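Local coordinates for CrtC domain-containing protein (Fusarium vanettenii 77-13-4, PDB 7A0Q) that probably hydrates the isoflavonoid phytoalexin kievitone, acting as the fungal enzyme kievitone hydratase, at residues S91-E96 with S300-D305; T229-S234 with N327-P332; Q306-E311 with A317-I322. All coordinates share one frame; numbering follows the deposited sequence.

Contact 1. Residues S91-E96 with S300-D305; sequences STLNLE and SSYTED
Tyr302 carries the polar link between the two segments: its OH donates a hydrogen bond to the backbone O of Leu95 at 2.6 Å. The hydroxyl meets a lone pair of that carbonyl, in the carbonyl plane, at a C=O...donor angle of 140°, and the carbonyl oxygen lies in the plane of the ring, at its edge. Apolar contacts accompany this bond. One methyl of Leu95, CD2, sits over a face of the Tyr302 ring in a CH-pi contact, 4.3 Å from the ring centroid, the two side chains crossing at about a right angle. Leu93 comes in obliquely, its CD2 4.3 Å from Tyr302 CD2. Leu93 CG stands anti to the backbone N (chi1 177°), which brings the other methyl, CD1, alongside Thr303 CG2 at 3.9 Å. Within residues 91-96, Asn94 OD1 accepts from Glu96 N at 2.7 Å, an Asx turn just where strand 86-94 ends. Phe321 meets the Tyr302 ring edge-to-face, while Phe26 and Phe28 touch Leu95. The contact thus joins the end of strand 86-94 of the N-terminal lipocalin domain to the break in barrel strand 295-308, an interface between the two lipocalin-type domains of the CrtC family.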
# COMPACT_ATOMS: atom_id res chain seq x y z
N SER A 91 -11.43 2.31 0.70
CA SER A 91 -11.76 3.26 1.76
C SER A 91 -11.42 4.67 1.30
O SER A 91 -10.62 4.88 0.39
CB SER A 91 -11.03 2.94 3.07
OG SER A 91 -9.62 3.14 2.96
N THR A 92 -12.05 5.64 1.96
CA THR A 92 -11.71 7.05 1.80
C THR A 92 -11.54 7.67 3.17
O THR A 92 -12.28 7.34 4.10
CB THR A 92 -12.77 7.82 1.01
OG1 THR A 92 -13.97 7.87 1.80
CG2 THR A 92 -13.07 7.15 -0.32
N LEU A 93 -10.57 8.57 3.29
CA LEU A 93 -10.32 9.31 4.52
C LEU A 93 -10.21 10.78 4.17
O LEU A 93 -9.39 11.16 3.33
CB LEU A 93 -9.03 8.83 5.21
CG LEU A 93 -8.62 9.59 6.48
CD1 LEU A 93 -9.62 9.35 7.61
CD2 LEU A 93 -7.20 9.23 6.91
N ASN A 94 -11.06 11.60 4.79
CA ASN A 94 -10.99 13.05 4.66
C ASN A 94 -9.98 13.58 5.68
O ASN A 94 -10.19 13.43 6.89
CB ASN A 94 -12.37 13.66 4.88
CG ASN A 94 -12.39 15.18 4.71
OD1 ASN A 94 -11.49 15.88 5.16
ND2 ASN A 94 -13.43 15.69 4.07
N LEU A 95 -8.90 14.20 5.20
CA LEU A 95 -7.84 14.60 6.11
C LEU A 95 -8.19 15.84 6.92
O LEU A 95 -7.53 16.10 7.93
CB LEU A 95 -6.54 14.85 5.33
CG LEU A 95 -5.96 13.61 4.65
CD1 LEU A 95 -4.57 13.91 4.09
CD2 LEU A 95 -5.91 12.42 5.61
N GLU A 96 -9.22 16.59 6.52
CA GLU A 96 -9.64 17.74 7.31
C GLU A 96 -10.54 17.33 8.47
O GLU A 96 -10.37 17.82 9.59
CB GLU A 96 -10.38 18.75 6.42
CG GLU A 96 -10.84 19.99 7.17
CD GLU A 96 -12.06 20.64 6.53
OE1 GLU A 96 -12.76 21.41 7.23
OE2 GLU A 96 -12.34 20.38 5.34
N SER A 300 2.68 7.80 13.91
CA SER A 300 1.39 7.91 14.58
C SER A 300 0.26 7.80 13.57
O SER A 300 0.27 8.48 12.54
CB SER A 300 1.28 9.24 15.34
OG SER A 300 2.34 9.36 16.26
N SER A 301 -0.72 6.96 13.88
CA SER A 301 -1.90 6.88 13.04
C SER A 301 -2.66 8.20 13.09
O SER A 301 -2.81 8.81 14.15
CB SER A 301 -2.79 5.72 13.46
OG SER A 301 -3.87 5.57 12.56
N TYR A 302 -3.14 8.65 11.93
CA TYR A 302 -3.76 9.97 11.80
C TYR A 302 -5.08 10.05 12.57
O TYR A 302 -5.40 11.10 13.15
CB TYR A 302 -3.98 10.27 10.32
CG TYR A 302 -4.30 11.71 9.98
CD1 TYR A 302 -3.30 12.67 9.91
CD2 TYR A 302 -5.60 12.09 9.68
CE1 TYR A 302 -3.59 13.98 9.57
CE2 TYR A 302 -5.90 13.39 9.34
CZ TYR A 302 -4.89 14.33 9.29
OH TYR A 302 -5.18 15.63 8.95
N THR A 303 -5.85 8.97 12.55
CA THR A 303 -7.11 8.90 13.28
C THR A 303 -7.35 7.44 13.65
O THR A 303 -6.78 6.53 13.04
CB THR A 303 -8.27 9.48 12.47
OG1 THR A 303 -9.40 9.69 13.33
CG2 THR A 303 -8.68 8.54 11.33
N GLU A 304 -8.20 7.23 14.65
CA GLU A 304 -8.30 5.91 15.29
C GLU A 304 -8.88 4.86 14.33
O GLU A 304 -8.27 3.81 14.11
CB GLU A 304 -9.15 5.99 16.56
CG GLU A 304 -8.52 6.75 17.71
CD GLU A 304 -8.62 8.26 17.54
OE1 GLU A 304 -9.32 8.72 16.61
OE2 GLU A 304 -7.99 8.99 18.34
N ASP A 305 -10.07 5.11 13.79
CA ASP A 305 -10.77 4.14 12.97
C ASP A 305 -10.30 4.27 11.52
O ASP A 305 -10.68 5.20 10.81
CB ASP A 305 -12.28 4.33 13.08
CG ASP A 305 -13.08 3.36 12.21
OD1 ASP A 305 -12.49 2.40 11.66
OD2 ASP A 305 -14.30 3.56 12.09

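Contact 2. Residues T229-S234 with N327-P332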
# COMPACT_ATOMS: atom_id res chain seq x y z
N THR A 229 13.02 14.49 0.28
CA THR A 229 14.00 13.56 -0.25
C THR A 229 13.35 12.67 -1.30
O THR A 229 12.13 12.68 -1.50
CB THR A 229 14.58 12.65 0.84
OG1 THR A 229 13.58 11.70 1.24
CG2 THR A 229 15.05 13.45 2.06
N GLU A 230 14.18 11.84 -1.94
CA GLU A 230 13.72 10.81 -2.85
C GLU A 230 13.55 9.46 -2.18
O GLU A 230 13.32 8.46 -2.87
CB GLU A 230 14.68 10.68 -4.03
CG GLU A 230 14.71 11.91 -4.92
CD GLU A 230 15.48 11.67 -6.19
OE1 GLU A 230 16.25 12.57 -6.60
OE2 GLU A 230 15.31 10.59 -6.79
N TYR A 231 13.63 9.39 -0.85
CA TYR A 231 13.52 8.11 -0.15
C TYR A 231 12.09 7.60 -0.14
O TYR A 231 11.17 8.31 0.29
CB TYR A 231 14.02 8.27 1.28
CG TYR A 231 15.51 8.46 1.42
CD1 TYR A 231 16.41 7.55 0.86
CD2 TYR A 231 16.03 9.55 2.11
CE1 TYR A 231 17.78 7.71 0.99
CE2 TYR A 231 17.41 9.72 2.24
CZ TYR A 231 18.27 8.80 1.69
OH TYR A 231 19.64 8.96 1.82
N LYS A 232 11.90 6.36 -0.57
CA LYS A 232 10.61 5.68 -0.47
C LYS A 232 10.86 4.37 0.26
O LYS A 232 11.73 3.59 -0.15
CB LYS A 232 10.00 5.43 -1.86
CG LYS A 232 9.84 6.69 -2.72
CD LYS A 232 8.91 7.70 -2.04
CE LYS A 232 8.75 8.96 -2.88
NZ LYS A 232 7.97 10.02 -2.14
N ILE A 233 10.11 4.14 1.33
CA ILE A 233 10.39 3.04 2.24
C ILE A 233 9.23 2.06 2.23
O ILE A 233 8.07 2.45 2.43
CB ILE A 233 10.63 3.55 3.67
CG1 ILE A 233 11.75 4.58 3.66
CG2 ILE A 233 10.95 2.36 4.61
CD1 ILE A 233 11.98 5.22 5.00
N SER A 234 9.55 0.77 2.07
CA SER A 234 8.58 -0.32 2.13
C SER A 234 9.11 -1.31 3.15
O SER A 234 10.11 -1.98 2.90
CB SER A 234 8.40 -0.96 0.75
OG SER A 234 7.58 -2.10 0.78
N ASN A 327 14.79 10.98 12.29
CA ASN A 327 16.03 11.45 11.70
C ASN A 327 16.48 10.48 10.63
O ASN A 327 16.16 9.29 10.67
CB ASN A 327 17.15 11.62 12.75
CG ASN A 327 17.88 10.31 13.05
OD1 ASN A 327 18.85 9.95 12.38
ND2 ASN A 327 17.41 9.60 14.06
N VAL A 328 17.19 11.01 9.64
CA VAL A 328 17.89 10.20 8.66
C VAL A 328 19.34 10.67 8.66
O VAL A 328 19.60 11.85 8.38
CB VAL A 328 17.28 10.31 7.26
CG1 VAL A 328 18.15 9.59 6.25
CG2 VAL A 328 15.86 9.75 7.26
N HIS A 329 20.26 9.77 8.99
CA HIS A 329 21.68 10.10 9.10
C HIS A 329 21.87 11.33 9.98
O HIS A 329 22.57 12.28 9.63
CB HIS A 329 22.31 10.28 7.72
CG HIS A 329 22.16 9.08 6.84
ND1 HIS A 329 22.42 7.80 7.27
CD2 HIS A 329 21.77 8.97 5.54
CE1 HIS A 329 22.20 6.95 6.28
NE2 HIS A 329 21.80 7.64 5.22
N SER A 330 21.17 11.32 11.12
CA SER A 330 21.27 12.32 12.18
C SER A 330 20.71 13.68 11.79
O SER A 330 20.95 14.67 12.50
CB SER A 330 22.71 12.48 12.68
OG SER A 330 23.37 11.23 12.74
N LYS A 331 19.97 13.77 10.69
CA LYS A 331 19.30 15.00 10.29
C LYS A 331 17.80 14.85 10.47
O LYS A 331 17.23 13.85 10.01
CB LYS A 331 19.62 15.34 8.83
CG LYS A 331 18.86 16.54 8.28
CD LYS A 331 18.57 16.40 6.78
CE LYS A 331 17.13 15.98 6.53
NZ LYS A 331 16.75 15.99 5.08
N PRO A 332 17.13 15.80 11.13
CA PRO A 332 15.70 15.63 11.40
C PRO A 332 14.88 15.61 10.12
O PRO A 332 15.14 16.37 9.18
CB PRO A 332 15.35 16.86 12.26
CG PRO A 332 16.67 17.44 12.69
CD PRO A 332 17.65 17.08 11.62
O HOH W 1 21.33 6.97 2.41
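The phenol ring of Tyr231 receives Val328 obliquely, CG1 of the valine lying 4.1 Å from Tyr231 CE2, while the imidazole of His329 turns an edge toward the tyrosine hydroxyl. Tyr231 OH and His329 NE2 are 4.2 Å apart and are joined by a water, which lies in the imidazole plane at 2.7 Å from Tyr231 OH and 2.9 Å from His329 NE2. Phe294 makes edge-to-face contacts with both rings and also touches Val328, so a third aromatic side chain ties the two segments together. Val328 CG1 stands anti to its own backbone N (chi1 173°), which directs this methyl at the tyrosine. Farther along, Thr229 CG2 approaches Lys331 NZ at 4.3 Å. The chain leading into strand 232-240 makes an ST turn, in which Thr229 OG1 accepts from Tyr231 N at 3.1 Å; the same hydroxyl also bonds to Ile226 O. Within residues 327-332, Asn327 OD1 accepts from Ser330 N at 3.0 Å, an Asx motif reaching from the residue before the turn. That turn, Val328 to Lys331, is a type I' beta turn of the two-residue hairpin kind, linking the last two strands of the C-terminal lipocalin-like barrel and packing against the entry to its second strand.

Contact 3. Residues Q306-E311 with A317-I322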
# COMPACT_ATOMS: atom_id res chain seq x y z
N GLN A 306 -9.47 3.32 11.08
CA GLN A 306 -9.10 3.17 9.67
C GLN A 306 -9.04 1.69 9.32
O GLN A 306 -8.10 1.21 8.68
CB GLN A 306 -7.77 3.86 9.36
CG GLN A 306 -7.71 5.33 9.76
CD GLN A 306 -6.46 6.02 9.27
OE1 GLN A 306 -6.32 6.28 8.08
NE2 GLN A 306 -5.53 6.30 10.18
N GLU A 307 -10.07 0.94 9.73
CA GLU A 307 -10.11 -0.51 9.57
C GLU A 307 -11.07 -0.91 8.46
O GLU A 307 -12.26 -0.56 8.49
CB GLU A 307 -10.52 -1.19 10.87
CG GLU A 307 -10.51 -2.70 10.76
CD GLU A 307 -11.10 -3.37 11.99
OE1 GLU A 307 -12.04 -2.81 12.59
OE2 GLU A 307 -10.61 -4.47 12.34
N LEU A 308 -10.56 -1.66 7.49
CA LEU A 308 -11.39 -2.37 6.52
C LEU A 308 -11.94 -3.62 7.19
O LEU A 308 -11.16 -4.49 7.59
CB LEU A 308 -10.57 -2.74 5.28
CG LEU A 308 -9.76 -1.61 4.63
CD1 LEU A 308 -8.90 -2.14 3.50
CD2 LEU A 308 -10.70 -0.57 4.10
N VAL A 309 -13.26 -3.72 7.31
CA VAL A 309 -13.89 -4.75 8.14
C VAL A 309 -14.40 -5.86 7.23
O VAL A 309 -15.36 -5.68 6.47
CB VAL A 309 -15.02 -4.18 8.99
CG1 VAL A 309 -15.64 -5.30 9.81
CG2 VAL A 309 -14.49 -3.08 9.89
N GLY A 310 -13.80 -7.04 7.35
CA GLY A 310 -14.21 -8.20 6.58
C GLY A 310 -14.99 -9.18 7.44
O GLY A 310 -15.25 -8.95 8.62
N GLU A 311 -15.37 -10.28 6.81
CA GLU A 311 -16.06 -11.35 7.51
C GLU A 311 -15.11 -12.33 8.18
O GLU A 311 -15.53 -13.05 9.09
CB GLU A 311 -17.00 -12.09 6.54
CG GLU A 311 -18.06 -11.17 5.95
CD GLU A 311 -19.12 -11.92 5.15
OE1 GLU A 311 -18.80 -12.43 4.05
OE2 GLU A 311 -20.28 -11.98 5.62
N ALA A 317 -8.39 -5.56 7.60
CA ALA A 317 -7.08 -4.96 7.76
C ALA A 317 -7.19 -3.57 8.36
O ALA A 317 -8.13 -2.83 8.05
CB ALA A 317 -6.33 -4.87 6.42
N TYR A 318 -6.23 -3.22 9.21
CA TYR A 318 -6.01 -1.81 9.51
C TYR A 318 -5.18 -1.21 8.38
O TYR A 318 -4.06 -1.67 8.12
CB TYR A 318 -5.31 -1.63 10.86
CG TYR A 318 -5.46 -0.21 11.37
CD1 TYR A 318 -4.53 0.77 11.04
CD2 TYR A 318 -6.57 0.16 12.14
CE1 TYR A 318 -4.69 2.08 11.49
CE2 TYR A 318 -6.72 1.46 12.59
CZ TYR A 318 -5.79 2.42 12.26
OH TYR A 318 -5.95 3.72 12.69
N GLU A 319 -5.74 -0.24 7.68
CA GLU A 319 -5.06 0.38 6.54
C GLU A 319 -5.12 1.88 6.76
O GLU A 319 -6.05 2.55 6.31
CB GLU A 319 -5.69 -0.03 5.23
CG GLU A 319 -5.72 -1.50 4.99
CD GLU A 319 -4.46 -2.00 4.33
OE1 GLU A 319 -3.55 -1.18 4.06
OE2 GLU A 319 -4.39 -3.21 4.07
N GLY A 320 -4.11 2.41 7.45
CA GLY A 320 -4.21 3.73 8.02
C GLY A 320 -3.19 4.74 7.53
O GLY A 320 -2.00 4.45 7.45
N PHE A 321 -3.68 5.93 7.19
CA PHE A 321 -2.79 7.06 6.98
C PHE A 321 -2.05 7.37 8.27
O PHE A 321 -2.64 7.36 9.35
CB PHE A 321 -3.62 8.27 6.53
CG PHE A 321 -2.81 9.49 6.20
CD1 PHE A 321 -1.84 9.45 5.21
CD2 PHE A 321 -3.03 10.69 6.87
CE1 PHE A 321 -1.10 10.59 4.89
CE2 PHE A 321 -2.30 11.83 6.57
CZ PHE A 321 -1.34 11.79 5.57
N ILE A 322 -0.75 7.63 8.16
CA ILE A 322 0.11 7.91 9.31
C ILE A 322 0.99 9.11 8.99
O ILE A 322 1.28 9.41 7.83
CB ILE A 322 0.99 6.70 9.70
CG1 ILE A 322 1.96 6.35 8.56
CG2 ILE A 322 0.13 5.49 10.10
CD1 ILE A 322 3.01 5.30 8.93
O HOH W 2 -7.08 5.27 5.60
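Gln306 supplies both ends of its side-chain amide to the backbone of Phe321. OE1 accepts from Phe321 N at 2.8 Å, the donor tilted 34° from the plane of the amide carbonyl, while NE2 gives a straighter bond to Phe321 O at 3.2 Å (170° at the hydrogen) that stays close to the amide plane. The chain reaches this far because it runs extended beyond CG (chi2 -172°). OE1 has a second donor in a water that also donates to Glu319 O, and NE2 a second acceptor in Thr303 O, so the buried amide is held from several directions. The backbone O of Gln306 takes Glu319 N at 2.9 Å. Then come Glu307 and Tyr318, a non-hydrogen-bonded pair, and beyond it Leu308 and Ala317, an antiparallel hydrogen-bonded pair exchanging both backbone bonds, Leu308 N to Ala317 O at 2.8 Å and Ala317 N to Leu308 O at 3.0 Å. These bonds close the beta hairpin of strands 295-308 and 317-328, neighbours in the C-terminal lipocalin-like barrel; the Gln306 amide bridges the break in strand 295-308, beyond which Phe321 pairs with the backbone of Tyr302. Gln306 O lies 3.9 Å above the plane of the Tyr318 ring, over its centre, and Gln306 CB adds an off-centre CH-pi contact. The hydroxyl of Tyr318 is hydrogen-bonded to Glu304 O and Ser301 OG. Glu307 OE2 is satisfied by Ser276 OG and Tyr283 OH, its OE1 by Ala277 N. Glu307 and Tyr318 share one face; on that of Leu308 and Ala317, Leu308 CD1 packs on Glu319 CG at 3.6 Å.

In the fold
All three contacts draw on the closed eight-stranded antiparallel barrel of the C-terminal lipocalin-like domain. Contacts 1 and 3 share strand 295-308 and follow each other along the chain; their centres are 10 Å apart and they touch, Tyr318 binding the backbone of Glu304. Contact 2 lies farther off, its centre 23 Å from that of contact 1 and 26 Å from that of contact 3, although strand 317-328 runs from contact 3 to the turn of contact 2. Contact 3 falls between the two segments of contact 2 in sequence. Contact 1 alone has a segment in the N-terminal domain, but the hairpin of strands 295-308 and 317-328, part of the barrel wall, also touches strand 86-94 through contact 3.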